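PDB 2YR1: 3-dehydroquinate dehydratase from Geobacillus kaustophilus, which probably catalyses the cis-dehydration of 3-dehydroquinate to 3-dehydroshikimate, the third step of the chorismate pathway that supplies the aromatic amino acids. Local coordinates for residues 104-109 with 118-123; 156-161 with 189-194; 227-232 with 243-248. One frame throughout, in Å; residues are numbered along the deposited sequence.

Interaction 1 of 3, residues 104-109 with 118-123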
ATOM      1  N   ARG A 104      20.339  33.307   6.461  1.00 39.07           N
ATOM      2  CA  ARG A 104      20.029  34.721   6.420  1.00 33.56           C
ATOM      3  C   ARG A 104      18.857  34.893   5.470  1.00 32.66           C
ATOM      4  O   ARG A 104      17.921  35.652   5.745  1.00 34.52           O
ATOM      5  CB  ARG A 104      21.253  35.500   5.936  1.00 37.11           C
ATOM      6  CG  ARG A 104      21.612  36.689   6.797  1.00 41.03           C
ATOM      7  CD  ARG A 104      23.063  37.104   6.559  1.00 46.72           C
ATOM      8  NE  ARG A 104      23.350  37.357   5.149  1.00 47.29           N
ATOM      9  CZ  ARG A 104      24.307  36.741   4.461  1.00 46.41           C
ATOM     10  NH1 ARG A 104      25.076  35.835   5.056  1.00 45.11           N
ATOM     11  NH2 ARG A 104      24.495  37.025   3.179  1.00 46.76           N
ATOM     12  N   LEU A 105      18.896  34.164   4.355  1.00 34.20           N
ATOM     13  CA  LEU A 105      17.823  34.229   3.368  1.00 27.58           C
ATOM     14  C   LEU A 105      16.568  33.629   3.983  1.00 25.46           C
ATOM     15  O   LEU A 105      15.460  34.134   3.781  1.00 26.05           O
ATOM     16  CB  LEU A 105      18.199  33.440   2.111  1.00 29.78           C
ATOM     17  CG  LEU A 105      17.635  33.903   0.768  1.00 36.72           C
ATOM     18  CD1 LEU A 105      17.972  32.848  -0.288  1.00 32.39           C
ATOM     19  CD2 LEU A 105      16.137  34.109   0.849  1.00 38.40           C
ATOM     20  N   ILE A 106      16.737  32.543   4.735  1.00 27.76           N
ATOM     21  CA  ILE A 106      15.584  31.910   5.365  1.00 26.79           C
ATOM     22  C   ILE A 106      14.950  32.911   6.335  1.00 21.17           C
ATOM     23  O   ILE A 106      13.737  33.076   6.369  1.00 23.33           O
ATOM     24  CB  ILE A 106      15.986  30.625   6.130  1.00 26.92           C
ATOM     25  CG1 ILE A 106      16.447  29.547   5.148  1.00 31.90           C
ATOM     26  CG2 ILE A 106      14.802  30.106   6.930  1.00 26.06           C
ATOM     27  CD1 ILE A 106      17.038  28.313   5.824  1.00 27.38           C
ATOM     28  N   GLU A 107      15.778  33.605   7.106  1.00 30.52           N
ATOM     29  CA  GLU A 107      15.249  34.581   8.052  1.00 30.31           C
ATOM     30  C   GLU A 107      14.530  35.678   7.299  1.00 27.66           C
ATOM     31  O   GLU A 107      13.380  36.016   7.597  1.00 34.92           O
ATOM     32  CB  GLU A 107      16.370  35.182   8.900  1.00 33.92           C
ATOM     33  CG  GLU A 107      15.837  35.979  10.080  1.00 39.11           C
ATOM     34  CD  GLU A 107      16.944  36.528  10.944  1.00 47.74           C
ATOM     35  OE1 GLU A 107      17.539  37.558  10.546  1.00 52.42           O
ATOM     36  OE2 GLU A 107      17.225  35.920  12.008  1.00 42.50           O
ATOM     37  N   ALA A 108      15.207  36.228   6.299  1.00 37.03           N
ATOM     38  CA  ALA A 108      14.627  37.286   5.491  1.00 31.54           C
ATOM     39  C   ALA A 108      13.316  36.815   4.888  1.00 30.03           C
ATOM     40  O   ALA A 108      12.350  37.568   4.835  1.00 33.17           O
ATOM     41  CB  ALA A 108      15.589  37.685   4.394  1.00 33.99           C
ATOM     42  N   ILE A 109      13.277  35.567   4.433  1.00 32.88           N
ATOM     43  CA  ILE A 109      12.055  35.045   3.831  1.00 31.38           C
ATOM     44  C   ILE A 109      10.992  34.809   4.899  1.00 26.81           C
ATOM     45  O   ILE A 109       9.812  35.032   4.654  1.00 28.08           O
ATOM     46  CB  ILE A 109      12.325  33.727   3.029  1.00 37.52           C
ATOM     47  CG1 ILE A 109      11.050  33.273   2.327  1.00 35.49           C
ATOM     48  CG2 ILE A 109      12.742  32.608   3.953  1.00 43.89           C
ATOM     49  CD1 ILE A 109      10.490  34.294   1.368  1.00 44.56           C
ATOM     50  N   VAL A 118       9.018  25.974   6.761  1.00 22.95           N
ATOM     51  CA  VAL A 118      10.396  26.012   6.303  1.00 23.81           C
ATOM     52  C   VAL A 118      11.004  24.630   6.557  1.00 25.72           C
ATOM     53  O   VAL A 118      10.875  24.091   7.655  1.00 24.86           O
ATOM     54  CB  VAL A 118      11.241  27.064   7.077  1.00 29.16           C
ATOM     55  CG1 VAL A 118      12.679  26.907   6.729  1.00 30.46           C
ATOM     56  CG2 VAL A 118      10.798  28.472   6.729  1.00 30.87           C
ATOM     57  N   ASP A 119      11.650  24.061   5.538  1.00 27.15           N
ATOM     58  CA  ASP A 119      12.304  22.764   5.644  1.00 27.74           C
ATOM     59  C   ASP A 119      13.801  22.987   5.903  1.00 32.28           C
ATOM     60  O   ASP A 119      14.465  23.721   5.171  1.00 30.25           O
ATOM     61  CB  ASP A 119      12.123  21.956   4.347  1.00 31.90           C
ATOM     62  CG  ASP A 119      12.820  20.592   4.396  1.00 33.36           C
ATOM     63  OD1 ASP A 119      13.965  20.523   4.884  1.00 38.09           O
ATOM     64  OD2 ASP A 119      12.237  19.587   3.936  1.00 35.83           O
ATOM     65  N   TYR A 120      14.329  22.364   6.951  1.00 22.74           N
ATOM     66  CA  TYR A 120      15.747  22.502   7.265  1.00 28.48           C
ATOM     67  C   TYR A 120      16.315  21.128   7.596  1.00 26.89           C
ATOM     68  O   TYR A 120      15.640  20.300   8.215  1.00 25.27           O
ATOM     69  CB  TYR A 120      15.945  23.456   8.441  1.00 27.08           C
ATOM     70  CG  TYR A 120      17.277  24.150   8.418  1.00 36.13           C
ATOM     71  CD1 TYR A 120      17.626  24.976   7.351  1.00 33.95           C
ATOM     72  CD2 TYR A 120      18.185  24.001   9.467  1.00 36.07           C
ATOM     73  CE1 TYR A 120      18.837  25.637   7.326  1.00 38.68           C
ATOM     74  CE2 TYR A 120      19.408  24.664   9.451  1.00 42.01           C
ATOM     75  CZ  TYR A 120      19.726  25.483   8.374  1.00 41.11           C
ATOM     76  OH  TYR A 120      20.932  26.152   8.338  1.00 43.52           O
ATOM     77  N   GLU A 121      17.564  20.905   7.198  1.00 20.87           N
ATOM     78  CA  GLU A 121      18.234  19.622   7.377  1.00 26.16           C
ATOM     79  C   GLU A 121      18.682  19.291   8.796  1.00 25.87           C
ATOM     80  O   GLU A 121      19.373  20.090   9.442  1.00 20.12           O
ATOM     81  CB  GLU A 121      19.461  19.556   6.457  1.00 30.51           C
ATOM     82  CG  GLU A 121      19.438  20.572   5.301  1.00 42.71           C
ATOM     83  CD  GLU A 121      18.463  20.203   4.193  1.00 44.37           C
ATOM     84  OE1 GLU A 121      18.905  19.682   3.142  1.00 36.18           O
ATOM     85  OE2 GLU A 121      17.252  20.434   4.380  1.00 49.99           O
ATOM     86  N   LEU A 122      18.315  18.099   9.263  1.00 21.40           N
ATOM     87  CA  LEU A 122      18.714  17.663  10.595  1.00 30.52           C
ATOM     88  C   LEU A 122      20.231  17.625  10.638  1.00 31.32           C
ATOM     89  O   LEU A 122      20.843  17.891  11.668  1.00 33.53           O
ATOM     90  CB  LEU A 122      18.160  16.266  10.917  1.00 30.24           C
ATOM     91  CG  LEU A 122      18.464  15.836  12.365  1.00 35.20           C
ATOM     92  CD1 LEU A 122      17.354  14.977  12.908  1.00 41.63           C
ATOM     93  CD2 LEU A 122      19.790  15.095  12.422  1.00 38.72           C
ATOM     94  N   ALA A 123      20.835  17.313   9.497  1.00 35.45           N
ATOM     95  CA  ALA A 123      22.283  17.228   9.404  1.00 39.63           C
ATOM     96  C   ALA A 123      22.988  18.471   9.934  1.00 41.22           C
ATOM     97  O   ALA A 123      24.165  18.414  10.267  1.00 42.57           O
ATOM     98  CB  ALA A 123      22.697  16.971   7.959  1.00 43.05           C
TER
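I106 is the residue of 104-109 that does the work, and it meets V118 and Y120 of the strand with two separate branches. CG1 stands beside the backbone N (chi1 -67°) and the chain is extended beyond it (chi2 172°), which carries CD1 out to the tyrosine. There CD1 comes obliquely at one side of the ring, with I106 CD1 3.6 Å from Y120 CE1 and 3.7 Å from Y120 CD1. The other branch turns to the valine: I106 CG2 lies 3.8 Å from V118 CG1. A turn further on, I109 also aims its side chain at the strand but stops short of touching it, packing instead on I115, F83 and A69. M134 and V131 of helix 127-137 pack on I106 and Y120, and Y124, before that helix, meets the Y120 ring edge-to-face. D119, between the two touching strand residues, faces the other way, toward the barrel interior, where OD1 is hydrogen-bonded to S145 OG. This is the beta-alpha-beta crossover of a TIM barrel: helix 99-112 packs on the outer face of strand 117-121, which it links to strand 81-84.

Interaction 2 of 3, residues 156-161 with 189-194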
ATOM      1  N   GLU A 156      16.456   1.249  12.718  1.00 20.52           N
ATOM      2  CA  GLU A 156      16.962   1.973  13.897  1.00 22.74           C
ATOM      3  C   GLU A 156      17.474   3.379  13.562  1.00 20.50           C
ATOM      4  O   GLU A 156      17.283   4.327  14.318  1.00 24.34           O
ATOM      5  CB  GLU A 156      18.103   1.183  14.552  1.00 25.22           C
ATOM      6  CG  GLU A 156      18.215   1.420  16.052  1.00 42.79           C
ATOM      7  CD  GLU A 156      19.252   2.475  16.464  1.00 56.13           C
ATOM      8  OE1 GLU A 156      19.243   3.598  15.892  1.00 54.96           O
ATOM      9  OE2 GLU A 156      20.068   2.178  17.388  1.00 54.51           O
ATOM     10  N   THR A 157      18.161   3.499  12.437  1.00 21.62           N
ATOM     11  CA  THR A 157      18.720   4.780  12.008  1.00 21.55           C
ATOM     12  C   THR A 157      17.600   5.757  11.668  1.00 20.56           C
ATOM     13  O   THR A 157      17.651   6.927  12.042  1.00 18.63           O
ATOM     14  CB  THR A 157      19.625   4.568  10.790  1.00 22.44           C
ATOM     15  OG1 THR A 157      20.544   3.515  11.088  1.00 27.24           O
ATOM     16  CG2 THR A 157      20.418   5.816  10.462  1.00 25.13           C
ATOM     17  N   LEU A 158      16.578   5.263  10.971  1.00 17.69           N
ATOM     18  CA  LEU A 158      15.444   6.102  10.583  1.00 15.52           C
ATOM     19  C   LEU A 158      14.688   6.556  11.827  1.00 18.72           C
ATOM     20  O   LEU A 158      14.272   7.718  11.936  1.00 16.25           O
ATOM     21  CB  LEU A 158      14.520   5.317   9.635  1.00 14.87           C
ATOM     22  CG  LEU A 158      15.214   4.899   8.332  1.00 15.60           C
ATOM     23  CD1 LEU A 158      14.241   4.167   7.418  1.00 20.40           C
ATOM     24  CD2 LEU A 158      15.792   6.139   7.640  1.00 16.75           C
ATOM     25  N   LEU A 159      14.504   5.636  12.766  1.00 14.62           N
ATOM     26  CA  LEU A 159      13.809   5.976  14.001  1.00 15.22           C
ATOM     27  C   LEU A 159      14.618   7.034  14.784  1.00 16.39           C
ATOM     28  O   LEU A 159      14.054   8.009  15.271  1.00 16.37           O
ATOM     29  CB  LEU A 159      13.583   4.716  14.838  1.00 17.13           C
ATOM     30  CG  LEU A 159      12.901   4.942  16.194  1.00 21.82           C
ATOM     31  CD1 LEU A 159      11.629   5.774  16.021  1.00 19.12           C
ATOM     32  CD2 LEU A 159      12.586   3.580  16.824  1.00 21.87           C
ATOM     33  N   ALA A 160      15.935   6.849  14.874  1.00 15.72           N
ATOM     34  CA  ALA A 160      16.802   7.795  15.568  1.00 18.79           C
ATOM     35  C   ALA A 160      16.757   9.181  14.915  1.00 20.97           C
ATOM     36  O   ALA A 160      16.683  10.198  15.614  1.00 18.00           O
ATOM     37  CB  ALA A 160      18.241   7.267  15.595  1.00 22.78           C
ATOM     38  N   ASP A 161      16.783   9.232  13.580  1.00 20.81           N
ATOM     39  CA  ASP A 161      16.702  10.512  12.868  1.00 18.22           C
ATOM     40  C   ASP A 161      15.463  11.300  13.251  1.00 16.38           C
ATOM     41  O   ASP A 161      15.534  12.494  13.516  1.00 21.13           O
ATOM     42  CB  ASP A 161      16.669  10.318  11.338  1.00 21.38           C
ATOM     43  CG  ASP A 161      18.007   9.899  10.767  1.00 23.18           C
ATOM     44  OD1 ASP A 161      19.062  10.350  11.278  1.00 25.03           O
ATOM     45  OD2 ASP A 161      18.002   9.131   9.783  1.00 26.60           O
ATOM     46  N   LEU A 189       8.278   1.837   6.073  1.00 13.76           N
ATOM     47  CA  LEU A 189       6.945   1.898   6.693  1.00 12.11           C
ATOM     48  C   LEU A 189       7.025   1.495   8.169  1.00 13.35           C
ATOM     49  O   LEU A 189       6.375   2.094   9.031  1.00 15.77           O
ATOM     50  CB  LEU A 189       5.967   0.980   5.946  1.00 15.89           C
ATOM     51  CG  LEU A 189       5.668   1.369   4.493  1.00 16.98           C
ATOM     52  CD1 LEU A 189       4.688   0.370   3.883  1.00 11.66           C
ATOM     53  CD2 LEU A 189       5.094   2.776   4.438  1.00 12.60           C
ATOM     54  N   GLN A 190       7.836   0.487   8.465  1.00 15.55           N
ATOM     55  CA  GLN A 190       7.991   0.032   9.852  1.00 15.82           C
ATOM     56  C   GLN A 190       8.546   1.165  10.706  1.00 10.37           C
ATOM     57  O   GLN A 190       8.106   1.384  11.828  1.00 15.78           O
ATOM     58  CB  GLN A 190       8.961  -1.149   9.929  1.00 14.50           C
ATOM     59  CG  GLN A 190       8.541  -2.375   9.156  1.00 32.06           C
ATOM     60  CD  GLN A 190       9.734  -3.249   8.785  1.00 44.48           C
ATOM     61  OE1 GLN A 190      10.541  -3.611   9.649  1.00 53.23           O
ATOM     62  NE2 GLN A 190       9.851  -3.590   7.498  1.00 41.68           N
ATOM     63  N   ALA A 191       9.561   1.854  10.202  1.00 12.92           N
ATOM     64  CA  ALA A 191      10.139   2.957  10.959  1.00 13.80           C
ATOM     65  C   ALA A 191       9.106   4.066  11.158  1.00 15.34           C
ATOM     66  O   ALA A 191       9.091   4.732  12.192  1.00 13.33           O
ATOM     67  CB  ALA A 191      11.369   3.528  10.242  1.00 13.55           C
ATOM     68  N   THR A 192       8.275   4.288  10.148  1.00 14.64           N
ATOM     69  CA  THR A 192       7.267   5.334  10.233  1.00 14.29           C
ATOM     70  C   THR A 192       6.303   5.018  11.364  1.00 15.11           C
ATOM     71  O   THR A 192       6.050   5.860  12.232  1.00 13.88           O
ATOM     72  CB  THR A 192       6.485   5.447   8.914  1.00  9.37           C
ATOM     73  OG1 THR A 192       7.413   5.708   7.846  1.00 17.62           O
ATOM     74  CG2 THR A 192       5.458   6.573   8.991  1.00  7.38           C
ATOM     75  N   GLU A 193       5.783   3.793  11.344  1.00 14.19           N
ATOM     76  CA  GLU A 193       4.841   3.322  12.354  1.00 20.13           C
ATOM     77  C   GLU A 193       5.462   3.320  13.755  1.00 14.35           C
ATOM     78  O   GLU A 193       4.802   3.658  14.750  1.00 16.89           O
ATOM     79  CB  GLU A 193       4.347   1.907  11.978  1.00 20.04           C
ATOM     80  CG  GLU A 193       3.295   1.304  12.928  1.00 26.22           C
ATOM     81  CD  GLU A 193       2.013   2.141  13.042  1.00 27.47           C
ATOM     82  OE1 GLU A 193       1.501   2.633  12.013  1.00 31.93           O
ATOM     83  OE2 GLU A 193       1.503   2.298  14.172  1.00 32.93           O
ATOM     84  N   GLU A 194       6.720   2.926  13.855  1.00 16.45           N
ATOM     85  CA  GLU A 194       7.358   2.951  15.174  1.00 20.77           C
ATOM     86  C   GLU A 194       7.540   4.391  15.645  1.00 21.18           C
ATOM     87  O   GLU A 194       7.288   4.702  16.803  1.00 23.91           O
ATOM     88  CB  GLU A 194       8.704   2.255  15.144  1.00 16.47           C
ATOM     89  CG  GLU A 194       8.590   0.771  15.235  1.00 24.53           C
ATOM     90  CD  GLU A 194       9.902   0.072  14.966  1.00 28.19           C
ATOM     91  OE1 GLU A 194      10.958   0.746  14.980  1.00 38.94           O
ATOM     92  OE2 GLU A 194       9.874  -1.156  14.737  1.00 31.53           O
TER
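The apolar part of the contact belongs to L158 and A191. L158 CB sits 3.7 Å from A191 CB, methylene against methyl, and the leucine then reaches along the same alanine, with L158 CD1 4.1 Å from A191 CB. The rest of L158 runs inward: CG lies beside the backbone N (chi1 -62°), and the side chain packs on V177 and Y148 of the strands beneath. A191 brings just a methyl to the interface, and the helices come close, with L159 CA 5.6 Å from A191 CA.

The second kind of contact is mixed, an alkyl branch against a carboxylate. L159 is turned differently, CG opposite the backbone N (chi1 178°), and its CD2 meets E194 OE1 at 3.8 Å, the two side chains crossing at about a right angle. E194 is extended beyond CG and lies across the partly exposed side of the pair. That carboxylate oxygen is primarily engaged by charge, since OE1 forms a salt bridge with K155 NZ at the start of the first helix. The glutamate thus ties the two helices together through K155.

On the far side of helix 182-198 the second subunit takes over: L189 packs on L186 and E193 on P182 of that neighbouring chain. The arrangement is that of two successive helices in the outer layer of a TIM barrel, packed side by side over strands 141-148, 172-177 and 203-207, the last reached through the hydrogen bond between T192 OG1 and T205 OG1.

Interaction 3 of 3, residues 227-232 with 243-248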
ATOM      1  N   THR A 227       2.063  13.649   1.699  1.00 14.75           N
ATOM      2  CA  THR A 227       2.607  12.881   0.570  1.00 16.79           C
ATOM      3  C   THR A 227       2.872  13.901  -0.548  1.00 19.26           C
ATOM      4  O   THR A 227       2.074  14.820  -0.757  1.00 19.06           O
ATOM      5  CB  THR A 227       1.632  11.777   0.063  1.00 22.57           C
ATOM      6  OG1 THR A 227       2.260  11.025  -0.990  1.00 23.39           O
ATOM      7  CG2 THR A 227       0.347  12.401  -0.499  1.00 24.76           C
ATOM      8  N   PHE A 228       4.008  13.762  -1.230  1.00 18.55           N
ATOM      9  CA  PHE A 228       4.368  14.672  -2.303  1.00 23.14           C
ATOM     10  C   PHE A 228       3.957  14.124  -3.674  1.00 27.93           C
ATOM     11  O   PHE A 228       4.338  13.008  -4.047  1.00 26.68           O
ATOM     12  CB  PHE A 228       5.874  14.954  -2.290  1.00 21.69           C
ATOM     13  CG  PHE A 228       6.342  15.792  -1.115  1.00 26.85           C
ATOM     14  CD1 PHE A 228       7.465  16.602  -1.240  1.00 35.13           C
ATOM     15  CD2 PHE A 228       5.677  15.765   0.108  1.00 36.10           C
ATOM     16  CE1 PHE A 228       7.916  17.377  -0.166  1.00 36.39           C
ATOM     17  CE2 PHE A 228       6.121  16.536   1.194  1.00 35.01           C
ATOM     18  CZ  PHE A 228       7.239  17.341   1.053  1.00 34.77           C
ATOM     19  N   ALA A 229       3.182  14.917  -4.417  1.00 23.52           N
ATOM     20  CA  ALA A 229       2.706  14.510  -5.747  1.00 24.03           C
ATOM     21  C   ALA A 229       3.089  15.540  -6.805  1.00 27.30           C
ATOM     22  O   ALA A 229       3.509  16.660  -6.476  1.00 27.11           O
ATOM     23  CB  ALA A 229       1.210  14.343  -5.722  1.00 22.80           C
ATOM     24  N   VAL A 230       2.941  15.179  -8.074  1.00 28.53           N
ATOM     25  CA  VAL A 230       3.279  16.116  -9.141  1.00 26.21           C
ATOM     26  C   VAL A 230       2.096  17.006  -9.490  1.00 27.60           C
ATOM     27  O   VAL A 230       1.009  16.519  -9.810  1.00 25.67           O
ATOM     28  CB  VAL A 230       3.727  15.392 -10.424  1.00 28.87           C
ATOM     29  CG1 VAL A 230       3.986  16.428 -11.549  1.00 27.07           C
ATOM     30  CG2 VAL A 230       4.976  14.579 -10.152  1.00 22.36           C
ATOM     31  N   GLY A 231       2.312  18.314  -9.413  1.00 29.73           N
ATOM     32  CA  GLY A 231       1.268  19.268  -9.754  1.00 28.32           C
ATOM     33  C   GLY A 231       1.610  19.858 -11.117  1.00 35.11           C
ATOM     34  O   GLY A 231       0.730  20.310 -11.861  1.00 36.24           O
ATOM     35  N   ASN A 232       2.907  19.871 -11.425  1.00 33.20           N
ATOM     36  CA  ASN A 232       3.409  20.348 -12.712  1.00 34.34           C
ATOM     37  C   ASN A 232       4.685  19.591 -13.021  1.00 35.03           C
ATOM     38  O   ASN A 232       4.749  18.830 -13.990  1.00 34.50           O
ATOM     39  CB  ASN A 232       3.720  21.852 -12.702  1.00 33.78           C
ATOM     40  CG  ASN A 232       4.210  22.354 -14.069  1.00 34.69           C
ATOM     41  OD1 ASN A 232       3.433  22.461 -15.018  1.00 36.91           O
ATOM     42  ND2 ASN A 232       5.502  22.635 -14.173  1.00 35.75           N
ATOM     43  N   ASP A 243      -3.704  13.871  -9.500  1.00 21.50           N
ATOM     44  CA  ASP A 243      -5.015  13.293  -9.800  1.00 28.72           C
ATOM     45  C   ASP A 243      -5.069  11.796  -9.489  1.00 23.49           C
ATOM     46  O   ASP A 243      -6.073  11.286  -8.984  1.00 22.60           O
ATOM     47  CB  ASP A 243      -5.371  13.530 -11.276  1.00 32.34           C
ATOM     48  CG  ASP A 243      -5.742  14.978 -11.559  1.00 44.41           C
ATOM     49  OD1 ASP A 243      -6.348  15.625 -10.668  1.00 46.79           O
ATOM     50  OD2 ASP A 243      -5.440  15.466 -12.671  1.00 48.39           O
ATOM     51  N   ASP A 244      -3.987  11.086  -9.794  1.00 27.34           N
ATOM     52  CA  ASP A 244      -3.944   9.657  -9.518  1.00 25.22           C
ATOM     53  C   ASP A 244      -3.798   9.407  -8.014  1.00 21.25           C
ATOM     54  O   ASP A 244      -4.336   8.440  -7.483  1.00 18.83           O
ATOM     55  CB  ASP A 244      -2.820   8.997 -10.322  1.00 26.32           C
ATOM     56  CG  ASP A 244      -3.060   9.081 -11.838  1.00 30.68           C
ATOM     57  OD1 ASP A 244      -4.176   8.766 -12.286  1.00 27.78           O
ATOM     58  OD2 ASP A 244      -2.139   9.462 -12.584  1.00 37.37           O
ATOM     59  N   VAL A 245      -3.083  10.285  -7.319  1.00 26.09           N
ATOM     60  CA  VAL A 245      -2.936  10.138  -5.874  1.00 20.85           C
ATOM     61  C   VAL A 245      -4.312  10.255  -5.212  1.00 25.59           C
ATOM     62  O   VAL A 245      -4.673   9.435  -4.361  1.00 21.19           O
ATOM     63  CB  VAL A 245      -1.985  11.205  -5.303  1.00 19.17           C
ATOM     64  CG1 VAL A 245      -1.972  11.140  -3.797  1.00 16.66           C
ATOM     65  CG2 VAL A 245      -0.569  10.948  -5.817  1.00 17.62           C
ATOM     66  N   ARG A 246      -5.081  11.270  -5.622  1.00 25.85           N
ATOM     67  CA  ARG A 246      -6.436  11.506  -5.098  1.00 28.86           C
ATOM     68  C   ARG A 246      -7.343  10.294  -5.342  1.00 22.39           C
ATOM     69  O   ARG A 246      -8.101   9.883  -4.468  1.00 21.74           O
ATOM     70  CB  ARG A 246      -7.081  12.732  -5.775  1.00 26.88           C
ATOM     71  CG  ARG A 246      -6.407  14.070  -5.499  1.00 39.20           C
ATOM     72  CD  ARG A 246      -7.066  15.166  -6.343  1.00 44.07           C
ATOM     73  NE  ARG A 246      -6.516  16.501  -6.117  1.00 48.08           N
ATOM     74  CZ  ARG A 246      -6.483  17.093  -4.928  1.00 50.49           C
ATOM     75  NH1 ARG A 246      -6.962  16.456  -3.861  1.00 44.73           N
ATOM     76  NH2 ARG A 246      -5.994  18.322  -4.808  1.00 44.77           N
ATOM     77  N   THR A 247      -7.267   9.739  -6.542  1.00 22.36           N
ATOM     78  CA  THR A 247      -8.075   8.571  -6.902  1.00 24.93           C
ATOM     79  C   THR A 247      -7.864   7.445  -5.886  1.00 23.75           C
ATOM     80  O   THR A 247      -8.818   6.917  -5.305  1.00 25.27           O
ATOM     81  CB  THR A 247      -7.681   8.042  -8.306  1.00 20.77           C
ATOM     82  OG1 THR A 247      -7.998   9.031  -9.290  1.00 31.50           O
ATOM     83  CG2 THR A 247      -8.411   6.744  -8.634  1.00 22.79           C
ATOM     84  N   VAL A 248      -6.603   7.081  -5.678  1.00 18.42           N
ATOM     85  CA  VAL A 248      -6.263   5.995  -4.751  1.00 22.26           C
ATOM     86  C   VAL A 248      -6.603   6.319  -3.303  1.00 21.22           C
ATOM     87  O   VAL A 248      -7.140   5.474  -2.562  1.00 22.45           O
ATOM     88  CB  VAL A 248      -4.751   5.637  -4.882  1.00 13.70           C
ATOM     89  CG1 VAL A 248      -4.360   4.600  -3.875  1.00 14.60           C
ATOM     90  CG2 VAL A 248      -4.473   5.132  -6.309  1.00 19.00           C
TER
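Flat groups leave the contact to V245, A229 and T227, whose small aliphatic branches do all the touching. The nearest aromatic ring, that of F228, leaves the strand on the face away from the helix and packs against C23, Q239 and R216. The guanidinium of R246 likewise keeps clear of 227-232; its NH2 makes a weak hydrogen bond to Q45 O.

V245 straddles the strand residues with its two methyls. CG1 lies opposite the backbone N (chi1 173°), which leaves CG2 beside that N, and the fork opens toward the strand. One prong, V245 CG2, rests against A229 CB at 3.8 Å; the other, V245 CG1, is more loosely placed, 4.2 Å from T227 CG2. T227 splits its own branches by character: the methyl turns to the valine, while OG1 is hydrogen-bonded to R216 O, a backbone atom of a residue predicted to bind 3-dehydroquinate. A229 has just a methyl to offer, and the backbones can approach to 7.1 Å between A229 CA and V245 CA.

Around this core, I22 packs on both T227 and A229, and L217 of helix 213-218 and I240 close in on V245. Strand 226-228 is the eighth of the TIM barrel and closes it by pairing with strand 21-26, through backbone bonds of T227 with C21 and C23 and of A229 with C23. Helix 242-256, the last, lies outside it with its outer side turned to the second subunit, where D244 OD2 is hydrogen-bonded to Y255 OH of that chain and V248 packs on its I251.

The three contacts follow one another along the chain, none nesting in or crossing another. Interaction 1 closes a short loop of eight residues, bringing helix 99-112 back onto the strand that follows it. Interaction 2 spans 27 residues, including the whole of strand 172-177, and joins helix to helix; it touches interaction 1 where L122 packs on D161. Interaction 3 comes last, folding the final helix over strand 226-228 across a ten-residue gap. That strand pairs with 21-26, near the start of the barrel, and shares one parallel sheet with strand 117-121 of interaction 1, across the chain's centre. Interactions 2 and 3 both border the second subunit; interaction 1 does not.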